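Local coordinates for uncharacterized protein (Wolinella succinogenes, PDB 3JYG) that is of unknown function but belongs to the 6-pyruvoyl tetrahydropterin synthase family and carries a zinc ion bound by histidines, at residues 45-50 against 165-170; 64-69 against 150-155. All coordinates share one frame; numbering follows the deposited sequence.

Contact 1: 45-50 against 165-170; sequences KVIVHL and SVEFLE
His49 and Glu167 reach across two antiparallel strands, and NE2 of the imidazole donates to OE1 of the carboxylate at 2.7 Å. The oxygen lies near the ring plane and accepts the bond on its anti lone pair, the one turned away from the other carboxylate oxygen; the ring and carboxylate planes are 20° apart, nearly coplanar. Glu167 CG stands anti to its carbonyl carbon (chi1 -59°), and the extended chain beyond it carries OE1 to the imidazole. Arg177 belongs to the same polar face: its NE is hydrogen-bonded with Ser165 OG, and it forms a weak, long ion pair with Glu167 OE1.

Backbone bonds join the strands at three pairs. Lys45-Leu169 and Ile47-Glu167 are bonded in both directions, Glu167 N to Ile47 O being 2.7 Å, and His49-Ser165 by His49 N to Ser165 O. Between these pairs, CA-H groups also approach carbonyl oxygens, as from Val166 CA to Ile47 O at 3.3 Å.

Apolar contacts divide between the two faces. Beside the His-Glu pair, Ile47 CD1 meets Leu169 CD1 at 3.8 Å, while the aliphatic part of Lys45 runs alongside Leu169, CD to CD2 3.7 Å, before its NZ goes on to salt bridges with Asp12 and Glu10. On the other face Val46 puts CG1 against Val166 CG1 and CG2 at the edge of the Phe168 ring, 3.9 Å from CD1. Beta-branched valines suit extended backbone, and here Val46 and Val166 also pack on helix 141-155. Such antiparallel pairing, with one face partly polar and the other covered by helix, is as expected of the T-fold (tunnelling fold) of this family.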
loop_
_atom_site.group_PDB
_atom_site.type_symbol
_atom_site.label_atom_id
_atom_site.label_comp_id
_atom_site.label_asym_id
_atom_site.label_seq_id
_atom_site.Cartn_x
_atom_site.Cartn_y
_atom_site.Cartn_z
ATOM N N LYS A 45 -6.610 11.135 -2.957
ATOM C CA LYS A 45 -5.820 10.958 -1.737
ATOM C C LYS A 45 -4.344 11.216 -2.008
ATOM O O LYS A 45 -3.779 10.611 -2.907
ATOM C CB LYS A 45 -6.049 9.561 -1.166
ATOM C CG LYS A 45 -5.254 9.255 0.115
ATOM C CD LYS A 45 -5.401 7.734 0.468
ATOM C CE LYS A 45 -6.814 7.365 0.832
ATOM N NZ LYS A 45 -7.067 7.908 2.228
ATOM N N VAL A 46 -3.746 12.131 -1.256
ATOM C CA VAL A 46 -2.299 12.408 -1.339
ATOM C C VAL A 46 -1.579 11.569 -0.263
ATOM O O VAL A 46 -1.978 11.611 0.918
ATOM C CB VAL A 46 -1.965 13.881 -1.109
ATOM C CG1 VAL A 46 -0.483 14.157 -1.509
ATOM C CG2 VAL A 46 -2.859 14.790 -1.967
ATOM N N ILE A 47 -0.525 10.837 -0.638
ATOM C CA ILE A 47 0.316 10.187 0.363
ATOM C C ILE A 47 1.756 10.709 0.272
ATOM O O ILE A 47 2.417 10.518 -0.758
ATOM C CB ILE A 47 0.338 8.651 0.206
ATOM C CG1 ILE A 47 -1.084 8.127 0.023
ATOM C CG2 ILE A 47 1.045 8.015 1.468
ATOM C CD1 ILE A 47 -1.233 6.605 -0.008
ATOM N N VAL A 48 2.227 11.333 1.355
ATOM C CA VAL A 48 3.578 11.944 1.406
ATOM C C VAL A 48 4.533 11.004 2.153
ATOM O O VAL A 48 4.220 10.595 3.266
ATOM C CB VAL A 48 3.525 13.304 2.160
ATOM C CG1 VAL A 48 4.933 13.887 2.386
ATOM C CG2 VAL A 48 2.650 14.259 1.426
ATOM N N HIS A 49 5.659 10.646 1.542
ATOM C CA HIS A 49 6.641 9.780 2.194
ATOM C C HIS A 49 7.886 10.586 2.514
ATOM O O HIS A 49 8.450 11.252 1.622
ATOM C CB HIS A 49 6.991 8.583 1.299
ATOM C CG HIS A 49 5.815 7.738 0.938
ATOM N ND1 HIS A 49 5.533 6.559 1.581
ATOM C CD2 HIS A 49 4.855 7.898 -0.006
ATOM C CE1 HIS A 49 4.462 6.007 1.023
ATOM N NE2 HIS A 49 4.021 6.817 0.069
ATOM N N LEU A 50 8.264 10.590 3.796
ATOM C CA LEU A 50 9.371 11.408 4.260
ATOM C C LEU A 50 10.384 10.405 4.767
ATOM O O LEU A 50 9.975 9.339 5.238
ATOM C CB LEU A 50 8.941 12.343 5.400
ATOM C CG LEU A 50 7.904 13.442 5.093
ATOM C CD1 LEU A 50 7.773 14.409 6.282
ATOM C CD2 LEU A 50 8.287 14.210 3.782
ATOM N N SER A 165 8.971 10.298 -1.863
ATOM C CA SER A 165 7.981 10.342 -2.946
ATOM C C SER A 165 6.621 10.866 -2.487
ATOM O O SER A 165 6.364 11.037 -1.283
ATOM C CB SER A 165 7.799 8.954 -3.568
ATOM O OG SER A 165 7.191 8.065 -2.599
ATOM N N VAL A 166 5.749 11.108 -3.463
ATOM C CA VAL A 166 4.357 11.457 -3.193
ATOM C C VAL A 166 3.481 10.561 -4.049
ATOM O O VAL A 166 3.777 10.338 -5.217
ATOM C CB VAL A 166 4.112 12.890 -3.623
ATOM C CG1 VAL A 166 2.615 13.229 -3.634
ATOM C CG2 VAL A 166 4.876 13.822 -2.720
ATOM N N GLU A 167 2.435 10.014 -3.459
ATOM C CA GLU A 167 1.454 9.250 -4.210
ATOM C C GLU A 167 0.190 10.092 -4.345
ATOM O O GLU A 167 -0.195 10.837 -3.429
ATOM C CB GLU A 167 1.078 7.937 -3.500
ATOM C CG GLU A 167 2.248 6.988 -3.252
ATOM C CD GLU A 167 1.794 5.704 -2.565
ATOM O OE1 GLU A 167 2.202 5.495 -1.395
ATOM O OE2 GLU A 167 0.987 4.954 -3.177
ATOM N N PHE A 168 -0.457 9.961 -5.485
ATOM C CA PHE A 168 -1.788 10.550 -5.644
ATOM C C PHE A 168 -2.766 9.510 -6.204
ATOM O O PHE A 168 -2.575 8.997 -7.327
ATOM C CB PHE A 168 -1.740 11.845 -6.452
ATOM C CG PHE A 168 -3.077 12.536 -6.534
ATOM C CD1 PHE A 168 -3.568 13.273 -5.440
ATOM C CD2 PHE A 168 -3.875 12.387 -7.664
ATOM C CE1 PHE A 168 -4.858 13.884 -5.493
ATOM C CE2 PHE A 168 -5.177 12.985 -7.715
ATOM C CZ PHE A 168 -5.632 13.761 -6.640
ATOM N N LEU A 169 -3.758 9.157 -5.375
ATOM C CA LEU A 169 -4.791 8.201 -5.746
ATOM C C LEU A 169 -5.968 8.968 -6.378
ATOM O O LEU A 169 -6.575 9.865 -5.767
ATOM C CB LEU A 169 -5.232 7.343 -4.529
ATOM C CG LEU A 169 -4.344 6.306 -3.815
ATOM C CD1 LEU A 169 -3.064 6.900 -3.318
ATOM C CD2 LEU A 169 -5.059 5.646 -2.605
ATOM N N GLU A 170 -6.228 8.653 -7.643
ATOM C CA GLU A 170 -7.293 9.255 -8.405
ATOM C C GLU A 170 -8.626 8.519 -8.071
ATOM O O GLU A 170 -9.717 9.118 -8.045
ATOM C CB GLU A 170 -6.967 9.046 -9.877
ATOM C CG GLU A 170 -7.963 9.584 -10.833
ATOM C CD GLU A 170 -7.675 9.092 -12.228
ATOM O OE1 GLU A 170 -6.531 9.340 -12.720
ATOM O OE2 GLU A 170 -8.583 8.465 -12.814
#

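Contact 2: 64-69 against 150-155; sequences AHLNWF and ELLRSR
Leu152 sets one methyl, CD2, among Phe69, Trp68 and Leu66, and this is the tight part of the contact. The methyl sits over one face of the Phe69 ring, offset toward the rim, 3.6 Å from CD1; at 24° from the ring normal it makes a CH-pi contact. Phe69 CG is anti to its backbone N (chi1 178°), which leads the ring toward strand 40-52, and the side chains of Phe69 and Leu152 cross at about a right angle. Leu66 CD2 and Trp68 CZ2 each approach the same methyl to 3.9 Å. A branched leucine suits this place because its other methyl, CD1, can pack on the sheet.

The side toward solvent lies at Arg155 and Trp68, both partly exposed, where fewer atoms take part. Arg155 CB approaches Trp68 CH2 obliquely at 3.6 Å and CG follows at 3.8 Å from the same atom, so the aliphatic root of a long polar residue serves the indole while the guanidinium continues to a salt bridge with Glu108. Trp68 also makes a weak bond from NE1 to His65 O, and its ring meets Phe28 of a neighbouring subunit.

The two segments meet through apolar and CH-pi contacts, with no hydrogen bond between them. The N-terminal end of helix 67-77, with the 3-10 turn and N-cap residue Leu66 before it, packs against helix 141-155 on one face of the sheet, the helical layer characteristic of this alpha+beta family.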
loop_
_atom_site.group_PDB
_atom_site.type_symbol
_atom_site.label_atom_id
_atom_site.label_comp_id
_atom_site.label_asym_id
_atom_site.label_seq_id
_atom_site.Cartn_x
_atom_site.Cartn_y
_atom_site.Cartn_z
ATOM N N ALA A 64 2.751 15.483 12.840
ATOM C CA ALA A 64 2.112 16.814 12.855
ATOM C C ALA A 64 2.864 17.879 12.093
ATOM O O ALA A 64 2.337 18.985 11.872
ATOM C CB ALA A 64 1.833 17.300 14.286
ATOM N N HIS A 65 4.097 17.578 11.684
ATOM C CA HIS A 65 4.883 18.563 10.947
ATOM C C HIS A 65 4.456 18.641 9.490
ATOM O O HIS A 65 5.077 19.334 8.692
ATOM C CB HIS A 65 6.382 18.299 11.066
ATOM C CG HIS A 65 6.937 18.599 12.426
ATOM N ND1 HIS A 65 8.057 17.971 12.925
ATOM C CD2 HIS A 65 6.528 19.468 13.387
ATOM C CE1 HIS A 65 8.324 18.447 14.131
ATOM N NE2 HIS A 65 7.397 19.336 14.446
ATOM N N LEU A 66 3.376 17.936 9.167
ATOM C CA LEU A 66 2.757 18.040 7.843
ATOM C C LEU A 66 1.384 18.746 7.948
ATOM O O LEU A 66 0.625 18.839 6.955
ATOM C CB LEU A 66 2.657 16.659 7.170
ATOM C CG LEU A 66 3.971 16.104 6.548
ATOM C CD1 LEU A 66 3.850 14.642 6.097
ATOM C CD2 LEU A 66 4.502 17.018 5.378
ATOM N N ASN A 67 1.091 19.274 9.145
ATOM C CA ASN A 67 -0.160 20.040 9.367
ATOM C C ASN A 67 -0.337 21.231 8.415
ATOM O O ASN A 67 -1.420 21.478 7.932
ATOM C CB ASN A 67 -0.315 20.482 10.845
ATOM C CG ASN A 67 -0.671 19.323 11.787
ATOM O OD1 ASN A 67 -1.036 18.206 11.362
ATOM N ND2 ASN A 67 -0.552 19.585 13.084
ATOM N N TRP A 68 0.730 21.972 8.160
ATOM C CA TRP A 68 0.695 23.067 7.176
ATOM C C TRP A 68 0.303 22.571 5.776
ATOM O O TRP A 68 -0.232 23.338 4.950
ATOM C CB TRP A 68 2.049 23.780 7.073
ATOM C CG TRP A 68 3.077 22.877 6.482
ATOM C CD1 TRP A 68 3.805 21.940 7.152
ATOM C CD2 TRP A 68 3.444 22.758 5.097
ATOM N NE1 TRP A 68 4.606 21.250 6.281
ATOM C CE2 TRP A 68 4.415 21.734 5.015
ATOM C CE3 TRP A 68 3.046 23.407 3.925
ATOM C CZ2 TRP A 68 5.015 21.355 3.804
ATOM C CZ3 TRP A 68 3.623 23.018 2.726
ATOM C CH2 TRP A 68 4.606 21.995 2.680
ATOM N N PHE A 69 0.625 21.313 5.498
ATOM C CA PHE A 69 0.350 20.763 4.186
ATOM C C PHE A 69 -1.100 20.315 4.160
ATOM O O PHE A 69 -1.773 20.507 3.155
ATOM C CB PHE A 69 1.300 19.615 3.860
ATOM C CG PHE A 69 1.030 18.964 2.524
ATOM C CD1 PHE A 69 1.435 19.575 1.348
ATOM C CD2 PHE A 69 0.423 17.718 2.452
ATOM C CE1 PHE A 69 1.222 18.982 0.136
ATOM C CE2 PHE A 69 0.209 17.102 1.239
ATOM C CZ PHE A 69 0.604 17.733 0.068
ATOM N N GLU A 150 6.920 18.821 -5.754
ATOM C CA GLU A 150 7.722 20.059 -5.841
ATOM C C GLU A 150 7.459 20.961 -4.658
ATOM O O GLU A 150 8.387 21.541 -4.070
ATOM C CB GLU A 150 7.408 20.882 -7.084
ATOM C CG GLU A 150 7.715 20.230 -8.357
ATOM C CD GLU A 150 7.877 21.264 -9.496
ATOM O OE1 GLU A 150 7.091 22.241 -9.557
ATOM O OE2 GLU A 150 8.795 21.094 -10.317
ATOM N N LEU A 151 6.177 21.102 -4.318
ATOM C CA LEU A 151 5.782 21.969 -3.250
ATOM C C LEU A 151 6.447 21.520 -1.908
ATOM O O LEU A 151 7.017 22.328 -1.160
ATOM C CB LEU A 151 4.244 21.982 -3.178
ATOM C CG LEU A 151 3.580 22.738 -2.027
ATOM C CD1 LEU A 151 4.172 24.153 -1.973
ATOM C CD2 LEU A 151 2.094 22.804 -2.311
ATOM N N LEU A 152 6.396 20.217 -1.637
ATOM C CA LEU A 152 6.933 19.661 -0.403
ATOM C C LEU A 152 8.442 19.752 -0.414
ATOM O O LEU A 152 9.037 20.149 0.578
ATOM C CB LEU A 152 6.485 18.202 -0.213
ATOM C CG LEU A 152 4.992 18.018 0.100
ATOM C CD1 LEU A 152 4.521 16.662 -0.364
ATOM C CD2 LEU A 152 4.746 18.186 1.613
ATOM N N ARG A 153 9.078 19.404 -1.522
ATOM C CA ARG A 153 10.557 19.521 -1.540
ATOM C C ARG A 153 11.043 20.913 -1.189
ATOM O O ARG A 153 12.057 21.048 -0.502
ATOM C CB ARG A 153 11.185 19.069 -2.859
ATOM C CG ARG A 153 11.147 17.554 -3.058
ATOM C CD ARG A 153 11.497 17.216 -4.496
ATOM N NE ARG A 153 12.928 17.416 -4.732
ATOM C CZ ARG A 153 13.545 17.339 -5.918
ATOM N NH1 ARG A 153 12.875 17.086 -7.069
ATOM N NH2 ARG A 153 14.848 17.560 -5.950
ATOM N N SER A 154 10.312 21.944 -1.613
ATOM C CA SER A 154 10.801 23.323 -1.456
ATOM C C SER A 154 10.602 23.856 -0.061
ATOM O O SER A 154 11.238 24.851 0.315
ATOM C CB SER A 154 10.144 24.257 -2.483
ATOM O OG SER A 154 8.791 24.479 -2.159
ATOM N N ARG A 155 9.730 23.199 0.704
ATOM C CA ARG A 155 9.371 23.612 2.082
ATOM C C ARG A 155 9.982 22.781 3.245
ATOM O O ARG A 155 10.179 23.331 4.321
ATOM C CB ARG A 155 7.834 23.616 2.264
ATOM C CG ARG A 155 7.052 24.493 1.289
ATOM C CD ARG A 155 7.364 25.971 1.475
ATOM N NE ARG A 155 6.144 26.792 1.447
ATOM C CZ ARG A 155 5.481 27.147 0.342
ATOM N NH1 ARG A 155 5.895 26.749 -0.862
ATOM N NH2 ARG A 155 4.394 27.902 0.442
#

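In the fold
Contact 1 and contact 2 lie with their centres 12 Å apart and form successive layers: two neighbouring strands of the mixed sheet, then the helices on one face. In chain order, strand 40-52 leads to helix 67-77, and helix 141-155 leads to strand 162-169, so each segment of contact 2 follows or precedes its strand and both fall between the segments of contact 1. The layers touch directly: Val48 CG2 lies 3.5 Å from Leu152 CD1, and Leu50 CD1 is 3.9 Å from Leu66 CD1. The sheet face bearing Val46, Val48 and Val166 thus shares a hydrophobic core with the helices, while Ile47 and Trp68 extend contacts 1 and 2, respectively, to a neighbouring subunit.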